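Local coordinates for protein Myo-inositol dehydrogenase (Corynebacterium glutamicum, PDB 3EUW) that probably oxidises myo-inositol with NAD+ as an inositol 2-dehydrogenase of the Gfo/Idh/MocA family, built as a tetramer of subunits with a Rossmann fold and a beta-sheet domain, at residues 158-171 against 203-215. Sequence-based numbering, arbitrary orientation.
Sequences PAPKDYIAGSGGIF and EIAEFNDYDQVIV
In the C-terminal sheet domain of this Gfo/Idh/MocA protein, the start of helix 169-185 is tied by Asp209 to the loop that leads into strand 212-219. The backbone N of Ile170 gives Asp209 OD1 a nearly straight hydrogen bond (2.9 Å, 171°), meeting the oxygen on its syn side and slightly out of the carboxylate plane. Asp209 holds CG anti to its own backbone N (chi1 -172°), which carries the carboxylate across to Gly169 and Ile170. A water hydrogen-bonded to both Asp209 OD2 and Ser167 OG links the carboxylate to the turn between helices 161-166 and 169-185, where Ser167 OG donates to Ile164 O (2.8 Å). Lying beside the amino end of helix 169-185, the Asp209 carboxylate is probably stabilised by the helix dipole. Beyond this polar joint the helix lies against one face of the mixed sheet: Ile170 CG2 and Val213 CG1 meet tip to tip at 3.8 Å, and Phe171 CZ sits 3.6 Å from Val213 CG1, while helix 307-326 also packs on the Phe171 ring. At the other end, helices 161-166 and 202-206 meet through Phe207, just past helix 202-206, whose end is closed by a Schellman motif with Asn208 as the C-prime residue. Ala165 CA makes a CH-pi contact over one face of the Phe207 ring, 4.0 Å from the centroid, whereas Lys161 CG lies in plane at the edge and Ile164 CG2 comes within 3.5 Å of Phe207 CD2. Bent at chi3 (-67°), the Lys161 chain brings NZ 3.3 Å from Glu206 OE1, a salt bridge whose hydrogen bond is weak.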
ATOM      1  N   PRO A 158     -16.417   1.485  23.409  1.00 15.40           N
ATOM      2  CA  PRO A 158     -17.256   0.584  24.203  1.00 17.79           C
ATOM      3  C   PRO A 158     -18.734   0.847  23.908  1.00 19.86           C
ATOM      4  O   PRO A 158     -19.123   1.975  23.598  1.00 21.97           O
ATOM      5  CB  PRO A 158     -16.905   0.959  25.645  1.00 17.32           C
ATOM      6  CG  PRO A 158     -15.492   1.468  25.535  1.00 16.18           C
ATOM      7  CD  PRO A 158     -15.543   2.293  24.277  1.00 13.66           C
ATOM      8  N   ALA A 159     -19.554  -0.192  23.999  1.00 21.10           N
ATOM      9  CA  ALA A 159     -20.986  -0.039  23.770  1.00 21.02           C
ATOM     10  C   ALA A 159     -21.559   0.754  24.954  1.00 20.84           C
ATOM     11  O   ALA A 159     -20.831   1.093  25.894  1.00 19.08           O
ATOM     12  CB  ALA A 159     -21.643  -1.415  23.679  1.00 18.03           C
ATOM     13  N   PRO A 160     -22.860   1.078  24.917  1.00 20.91           N
ATOM     14  CA  PRO A 160     -23.440   1.834  26.034  1.00 21.60           C
ATOM     15  C   PRO A 160     -23.461   0.987  27.303  1.00 22.86           C
ATOM     16  O   PRO A 160     -23.517  -0.240  27.238  1.00 21.02           O
ATOM     17  CB  PRO A 160     -24.842   2.169  25.532  1.00 20.19           C
ATOM     18  CG  PRO A 160     -24.654   2.244  24.047  1.00 23.01           C
ATOM     19  CD  PRO A 160     -23.787   1.040  23.774  1.00 21.25           C
ATOM     20  N   LYS A 161     -23.417   1.639  28.456  1.00 25.41           N
ATOM     21  CA  LYS A 161     -23.409   0.930  29.731  1.00 29.82           C
ATOM     22  C   LYS A 161     -24.437  -0.204  29.844  1.00 31.86           C
ATOM     23  O   LYS A 161     -24.071  -1.341  30.149  1.00 32.09           O
ATOM     24  CB  LYS A 161     -23.588   1.929  30.878  1.00 31.78           C
ATOM     25  CG  LYS A 161     -23.587   1.300  32.268  1.00 35.14           C
ATOM     26  CD  LYS A 161     -23.522   2.344  33.378  1.00 37.81           C
ATOM     27  CE  LYS A 161     -22.174   3.062  33.376  1.00 40.68           C
ATOM     28  NZ  LYS A 161     -21.967   3.904  34.596  1.00 42.08           N
ATOM     29  N   ASP A 162     -25.712   0.089  29.594  1.00 33.07           N
ATOM     30  CA  ASP A 162     -26.749  -0.940  29.697  1.00 34.93           C
ATOM     31  C   ASP A 162     -26.449  -2.177  28.847  1.00 34.46           C
ATOM     32  O   ASP A 162     -26.827  -3.292  29.209  1.00 34.17           O
ATOM     33  CB  ASP A 162     -28.119  -0.375  29.306  1.00 39.19           C
ATOM     34  CG  ASP A 162     -28.512   0.837  30.139  1.00 45.67           C
ATOM     35  OD1 ASP A 162     -28.166   0.878  31.343  1.00 47.02           O
ATOM     36  OD2 ASP A 162     -29.177   1.744  29.591  1.00 48.85           O
ATOM     37  N   TYR A 163     -25.780  -1.985  27.712  1.00 32.91           N
ATOM     38  CA  TYR A 163     -25.443  -3.111  26.853  1.00 31.83           C
ATOM     39  C   TYR A 163     -24.306  -3.897  27.498  1.00 30.30           C
ATOM     40  O   TYR A 163     -24.350  -5.116  27.580  1.00 30.45           O
ATOM     41  CB  TYR A 163     -25.013  -2.642  25.461  1.00 33.44           C
ATOM     42  CG  TYR A 163     -24.756  -3.795  24.517  1.00 36.99           C
ATOM     43  CD1 TYR A 163     -25.806  -4.401  23.820  1.00 37.31           C
ATOM     44  CD2 TYR A 163     -23.474  -4.323  24.364  1.00 35.35           C
ATOM     45  CE1 TYR A 163     -25.580  -5.505  22.999  1.00 38.90           C
ATOM     46  CE2 TYR A 163     -23.237  -5.423  23.552  1.00 37.89           C
ATOM     47  CZ  TYR A 163     -24.292  -6.009  22.872  1.00 38.38           C
ATOM     48  OH  TYR A 163     -24.050  -7.093  22.065  1.00 39.02           O
ATOM     49  N   ILE A 164     -23.288  -3.185  27.962  1.00 29.84           N
ATOM     50  CA  ILE A 164     -22.155  -3.822  28.614  1.00 30.15           C
ATOM     51  C   ILE A 164     -22.640  -4.669  29.786  1.00 30.11           C
ATOM     52  O   ILE A 164     -22.219  -5.812  29.952  1.00 30.54           O
ATOM     53  CB  ILE A 164     -21.152  -2.776  29.142  1.00 29.82           C
ATOM     54  CG1 ILE A 164     -20.606  -1.949  27.979  1.00 29.11           C
ATOM     55  CG2 ILE A 164     -20.009  -3.466  29.874  1.00 29.04           C
ATOM     56  CD1 ILE A 164     -19.697  -0.810  28.406  1.00 29.93           C
ATOM     57  N   ALA A 165     -23.542  -4.102  30.584  1.00 29.02           N
ATOM     58  CA  ALA A 165     -24.087  -4.782  31.757  1.00 28.17           C
ATOM     59  C   ALA A 165     -24.568  -6.206  31.483  1.00 27.10           C
ATOM     60  O   ALA A 165     -24.286  -7.116  32.256  1.00 26.79           O
ATOM     61  CB  ALA A 165     -25.224  -3.958  32.350  1.00 27.19           C
ATOM     62  N   GLY A 166     -25.293  -6.399  30.390  1.00 25.19           N
ATOM     63  CA  GLY A 166     -25.787  -7.732  30.088  1.00 24.89           C
ATOM     64  C   GLY A 166     -25.110  -8.445  28.924  1.00 22.54           C
ATOM     65  O   GLY A 166     -25.644  -9.428  28.421  1.00 20.15           O
ATOM     66  N   SER A 167     -23.934  -7.970  28.515  1.00 19.61           N
ATOM     67  CA  SER A 167     -23.206  -8.565  27.392  1.00 17.92           C
ATOM     68  C   SER A 167     -22.539  -9.908  27.707  1.00 16.69           C
ATOM     69  O   SER A 167     -22.223 -10.678  26.802  1.00 16.05           O
ATOM     70  CB  SER A 167     -22.143  -7.586  26.880  1.00 15.96           C
ATOM     71  OG  SER A 167     -21.131  -7.378  27.857  1.00 14.70           O
ATOM     72  N   GLY A 168     -22.317 -10.188  28.984  1.00 16.77           N
ATOM     73  CA  GLY A 168     -21.674 -11.438  29.347  1.00 15.27           C
ATOM     74  C   GLY A 168     -20.152 -11.378  29.251  1.00 15.29           C
ATOM     75  O   GLY A 168     -19.480 -12.410  29.298  1.00 14.87           O
ATOM     76  N   GLY A 169     -19.609 -10.171  29.109  1.00 13.96           N
ATOM     77  CA  GLY A 169     -18.169  -9.996  29.027  1.00 14.19           C
ATOM     78  C   GLY A 169     -17.613  -9.967  27.608  1.00 15.54           C
ATOM     79  O   GLY A 169     -18.248 -10.440  26.659  1.00 15.47           O
ATOM     80  N   ILE A 170     -16.409  -9.420  27.471  1.00 14.88           N
ATOM     81  CA  ILE A 170     -15.754  -9.296  26.182  1.00 13.45           C
ATOM     82  C   ILE A 170     -15.656 -10.610  25.377  1.00 13.41           C
ATOM     83  O   ILE A 170     -15.887 -10.612  24.171  1.00 14.01           O
ATOM     84  CB  ILE A 170     -14.349  -8.667  26.373  1.00 13.77           C
ATOM     85  CG1 ILE A 170     -13.756  -8.263  25.026  1.00 16.25           C
ATOM     86  CG2 ILE A 170     -13.437  -9.628  27.113  1.00 12.08           C
ATOM     87  CD1 ILE A 170     -12.508  -7.367  25.155  1.00 13.97           C
ATOM     88  N   PHE A 171     -15.341 -11.718  26.042  1.00 12.09           N
ATOM     89  CA  PHE A 171     -15.217 -13.015  25.368  1.00 13.22           C
ATOM     90  C   PHE A 171     -16.528 -13.530  24.764  1.00 13.74           C
ATOM     91  O   PHE A 171     -16.549 -13.963  23.614  1.00 16.09           O
ATOM     92  CB  PHE A 171     -14.660 -14.074  26.331  1.00 10.93           C
ATOM     93  CG  PHE A 171     -13.277 -13.771  26.827  1.00 11.37           C
ATOM     94  CD1 PHE A 171     -12.194 -13.779  25.951  1.00 11.96           C
ATOM     95  CD2 PHE A 171     -13.052 -13.487  28.169  1.00 10.68           C
ATOM     96  CE1 PHE A 171     -10.917 -13.515  26.408  1.00 10.93           C
ATOM     97  CE2 PHE A 171     -11.778 -13.223  28.629  1.00  7.89           C
ATOM     98  CZ  PHE A 171     -10.708 -13.237  27.753  1.00 10.91           C
ATOM     99  N   GLU A 203     -15.583   2.275  32.989  1.00 22.58           N
ATOM    100  CA  GLU A 203     -16.878   1.635  32.814  1.00 22.87           C
ATOM    101  C   GLU A 203     -16.773   0.113  32.677  1.00 23.15           C
ATOM    102  O   GLU A 203     -17.498  -0.627  33.348  1.00 23.19           O
ATOM    103  CB  GLU A 203     -17.536   2.229  31.577  1.00 25.88           C
ATOM    104  CG  GLU A 203     -18.890   1.688  31.237  1.00 29.96           C
ATOM    105  CD  GLU A 203     -19.492   2.432  30.065  1.00 33.61           C
ATOM    106  OE1 GLU A 203     -18.799   2.566  29.030  1.00 30.72           O
ATOM    107  OE2 GLU A 203     -20.653   2.887  30.186  1.00 36.76           O
ATOM    108  N   ILE A 204     -15.885  -0.357  31.805  1.00 20.73           N
ATOM    109  CA  ILE A 204     -15.708  -1.797  31.614  1.00 19.85           C
ATOM    110  C   ILE A 204     -15.142  -2.429  32.891  1.00 18.36           C
ATOM    111  O   ILE A 204     -15.534  -3.529  33.273  1.00 16.72           O
ATOM    112  CB  ILE A 204     -14.781  -2.088  30.396  1.00 18.95           C
ATOM    113  CG1 ILE A 204     -15.522  -1.721  29.103  1.00 18.91           C
ATOM    114  CG2 ILE A 204     -14.332  -3.562  30.378  1.00 16.73           C
ATOM    115  CD1 ILE A 204     -14.660  -1.812  27.864  1.00 16.81           C
ATOM    116  N   ALA A 205     -14.236  -1.724  33.552  1.00 17.88           N
ATOM    117  CA  ALA A 205     -13.647  -2.200  34.798  1.00 21.40           C
ATOM    118  C   ALA A 205     -14.741  -2.278  35.883  1.00 22.87           C
ATOM    119  O   ALA A 205     -14.711  -3.133  36.769  1.00 22.97           O
ATOM    120  CB  ALA A 205     -12.520  -1.251  35.236  1.00 16.55           C
ATOM    121  N   GLU A 206     -15.706  -1.372  35.801  1.00 24.80           N
ATOM    122  CA  GLU A 206     -16.811  -1.332  36.752  1.00 27.45           C
ATOM    123  C   GLU A 206     -17.639  -2.627  36.716  1.00 27.49           C
ATOM    124  O   GLU A 206     -18.188  -3.057  37.731  1.00 27.73           O
ATOM    125  CB  GLU A 206     -17.695  -0.115  36.434  1.00 30.43           C
ATOM    126  CG  GLU A 206     -19.124  -0.183  36.968  1.00 34.96           C
ATOM    127  CD  GLU A 206     -19.963   1.049  36.605  1.00 38.02           C
ATOM    128  OE1 GLU A 206     -19.922   1.487  35.436  1.00 39.51           O
ATOM    129  OE2 GLU A 206     -20.680   1.569  37.490  1.00 37.92           O
ATOM    130  N   PHE A 207     -17.723  -3.242  35.542  1.00 26.13           N
ATOM    131  CA  PHE A 207     -18.485  -4.471  35.369  1.00 25.38           C
ATOM    132  C   PHE A 207     -17.637  -5.737  35.465  1.00 25.40           C
ATOM    133  O   PHE A 207     -18.086  -6.813  35.075  1.00 22.70           O
ATOM    134  CB  PHE A 207     -19.190  -4.457  34.015  1.00 26.89           C
ATOM    135  CG  PHE A 207     -20.355  -3.523  33.952  1.00 30.00           C
ATOM    136  CD1 PHE A 207     -21.505  -3.772  34.701  1.00 30.47           C
ATOM    137  CD2 PHE A 207     -20.305  -2.387  33.156  1.00 30.49           C
ATOM    138  CE1 PHE A 207     -22.588  -2.898  34.654  1.00 32.67           C
ATOM    139  CE2 PHE A 207     -21.382  -1.507  33.103  1.00 32.01           C
ATOM    140  CZ  PHE A 207     -22.524  -1.761  33.851  1.00 32.09           C
ATOM    141  N   ASN A 208     -16.419  -5.618  35.985  1.00 25.08           N
ATOM    142  CA  ASN A 208     -15.546  -6.785  36.093  1.00 27.40           C
ATOM    143  C   ASN A 208     -15.415  -7.484  34.742  1.00 24.54           C
ATOM    144  O   ASN A 208     -15.689  -8.677  34.595  1.00 26.09           O
ATOM    145  CB  ASN A 208     -16.088  -7.760  37.135  1.00 29.94           C
ATOM    146  CG  ASN A 208     -16.041  -7.189  38.528  1.00 35.48           C
ATOM    147  OD1 ASN A 208     -17.057  -6.767  39.075  1.00 38.22           O
ATOM    148  ND2 ASN A 208     -14.847  -7.151  39.106  1.00 38.07           N
ATOM    149  N   ASP A 209     -14.989  -6.707  33.759  1.00 21.13           N
ATOM    150  CA  ASP A 209     -14.806  -7.183  32.403  1.00 19.48           C
ATOM    151  C   ASP A 209     -13.459  -6.590  31.946  1.00 18.15           C
ATOM    152  O   ASP A 209     -12.874  -5.760  32.649  1.00 15.89           O
ATOM    153  CB  ASP A 209     -15.979  -6.683  31.548  1.00 17.88           C
ATOM    154  CG  ASP A 209     -16.003  -7.280  30.155  1.00 16.32           C
ATOM    155  OD1 ASP A 209     -15.256  -8.240  29.883  1.00 15.74           O
ATOM    156  OD2 ASP A 209     -16.792  -6.780  29.330  1.00 14.30           O
ATOM    157  N   TYR A 210     -12.963  -7.010  30.788  1.00 15.61           N
ATOM    158  CA  TYR A 210     -11.684  -6.497  30.303  1.00 16.12           C
ATOM    159  C   TYR A 210     -11.910  -5.592  29.105  1.00 15.87           C
ATOM    160  O   TYR A 210     -12.833  -5.825  28.310  1.00 13.85           O
ATOM    161  CB  TYR A 210     -10.760  -7.649  29.870  1.00 17.82           C
ATOM    162  CG  TYR A 210     -10.510  -8.714  30.914  1.00 17.56           C
ATOM    163  CD1 TYR A 210      -9.672  -8.478  32.000  1.00 19.90           C
ATOM    164  CD2 TYR A 210     -11.106  -9.967  30.805  1.00 20.04           C
ATOM    165  CE1 TYR A 210      -9.431  -9.473  32.958  1.00 21.02           C
ATOM    166  CE2 TYR A 210     -10.877 -10.963  31.745  1.00 20.54           C
ATOM    167  CZ  TYR A 210     -10.039 -10.715  32.818  1.00 23.21           C
ATOM    168  OH  TYR A 210      -9.795 -11.719  33.725  1.00 25.62           O
ATOM    169  N   ASP A 211     -11.085  -4.559  28.963  1.00 13.46           N
ATOM    170  CA  ASP A 211     -11.236  -3.698  27.805  1.00 13.59           C
ATOM    171  C   ASP A 211     -10.277  -4.120  26.689  1.00 12.32           C
ATOM    172  O   ASP A 211     -10.253  -3.505  25.622  1.00 13.03           O
ATOM    173  CB  ASP A 211     -11.055  -2.211  28.169  1.00 16.36           C
ATOM    174  CG  ASP A 211      -9.699  -1.900  28.749  1.00 18.46           C
ATOM    175  OD1 ASP A 211      -8.738  -2.646  28.484  1.00 20.68           O
ATOM    176  OD2 ASP A 211      -9.597  -0.877  29.463  1.00 21.88           O
ATOM    177  N   GLN A 212      -9.481  -5.158  26.948  1.00  9.20           N
ATOM    178  CA  GLN A 212      -8.571  -5.705  25.946  1.00  9.15           C
ATOM    179  C   GLN A 212      -8.099  -7.106  26.335  1.00 10.93           C
ATOM    180  O   GLN A 212      -7.806  -7.391  27.503  1.00 11.35           O
ATOM    181  CB  GLN A 212      -7.360  -4.782  25.694  1.00 11.56           C
ATOM    182  CG  GLN A 212      -6.333  -4.708  26.811  1.00  9.77           C
ATOM    183  CD  GLN A 212      -5.069  -3.953  26.408  1.00 11.48           C
ATOM    184  OE1 GLN A 212      -4.105  -3.881  27.170  1.00 13.57           O
ATOM    185  NE2 GLN A 212      -5.072  -3.393  25.209  1.00  8.95           N
ATOM    186  N   VAL A 213      -8.051  -7.993  25.348  1.00  9.22           N
ATOM    187  CA  VAL A 213      -7.599  -9.357  25.599  1.00 10.96           C
ATOM    188  C   VAL A 213      -6.759  -9.937  24.454  1.00 10.29           C
ATOM    189  O   VAL A 213      -6.794  -9.443  23.333  1.00 10.57           O
ATOM    190  CB  VAL A 213      -8.803 -10.323  25.820  1.00 12.25           C
ATOM    191  CG1 VAL A 213      -9.683  -9.839  26.963  1.00  9.38           C
ATOM    192  CG2 VAL A 213      -9.625 -10.439  24.538  1.00 10.13           C
ATOM    193  N   ILE A 214      -5.990 -10.973  24.760  1.00 11.48           N
ATOM    194  CA  ILE A 214      -5.202 -11.689  23.758  1.00 13.19           C
ATOM    195  C   ILE A 214      -5.545 -13.151  23.976  1.00 12.52           C
ATOM    196  O   ILE A 214      -5.530 -13.631  25.107  1.00 15.18           O
ATOM    197  CB  ILE A 214      -3.671 -11.560  23.939  1.00 16.86           C
ATOM    198  CG1 ILE A 214      -3.125 -10.285  23.291  1.00 15.99           C
ATOM    199  CG2 ILE A 214      -2.984 -12.738  23.220  1.00 15.04           C
ATOM    200  CD1 ILE A 214      -3.728  -9.027  23.745  1.00 22.51           C
ATOM    201  N   VAL A 215      -5.853 -13.859  22.903  1.00 12.49           N
ATOM    202  CA  VAL A 215      -6.179 -15.275  22.996  1.00 11.70           C
ATOM    203  C   VAL A 215      -5.280 -16.102  22.078  1.00 12.44           C
ATOM    204  O   VAL A 215      -4.953 -15.680  20.966  1.00 13.98           O
ATOM    205  CB  VAL A 215      -7.648 -15.530  22.598  1.00 12.52           C
ATOM    206  CG1 VAL A 215      -7.914 -17.028  22.508  1.00 14.01           C
ATOM    207  CG2 VAL A 215      -8.594 -14.879  23.618  1.00 15.09           C
TER
HETATM  208  O   HOH W   1     -18.460  -6.917  27.200  1.00 16.84           O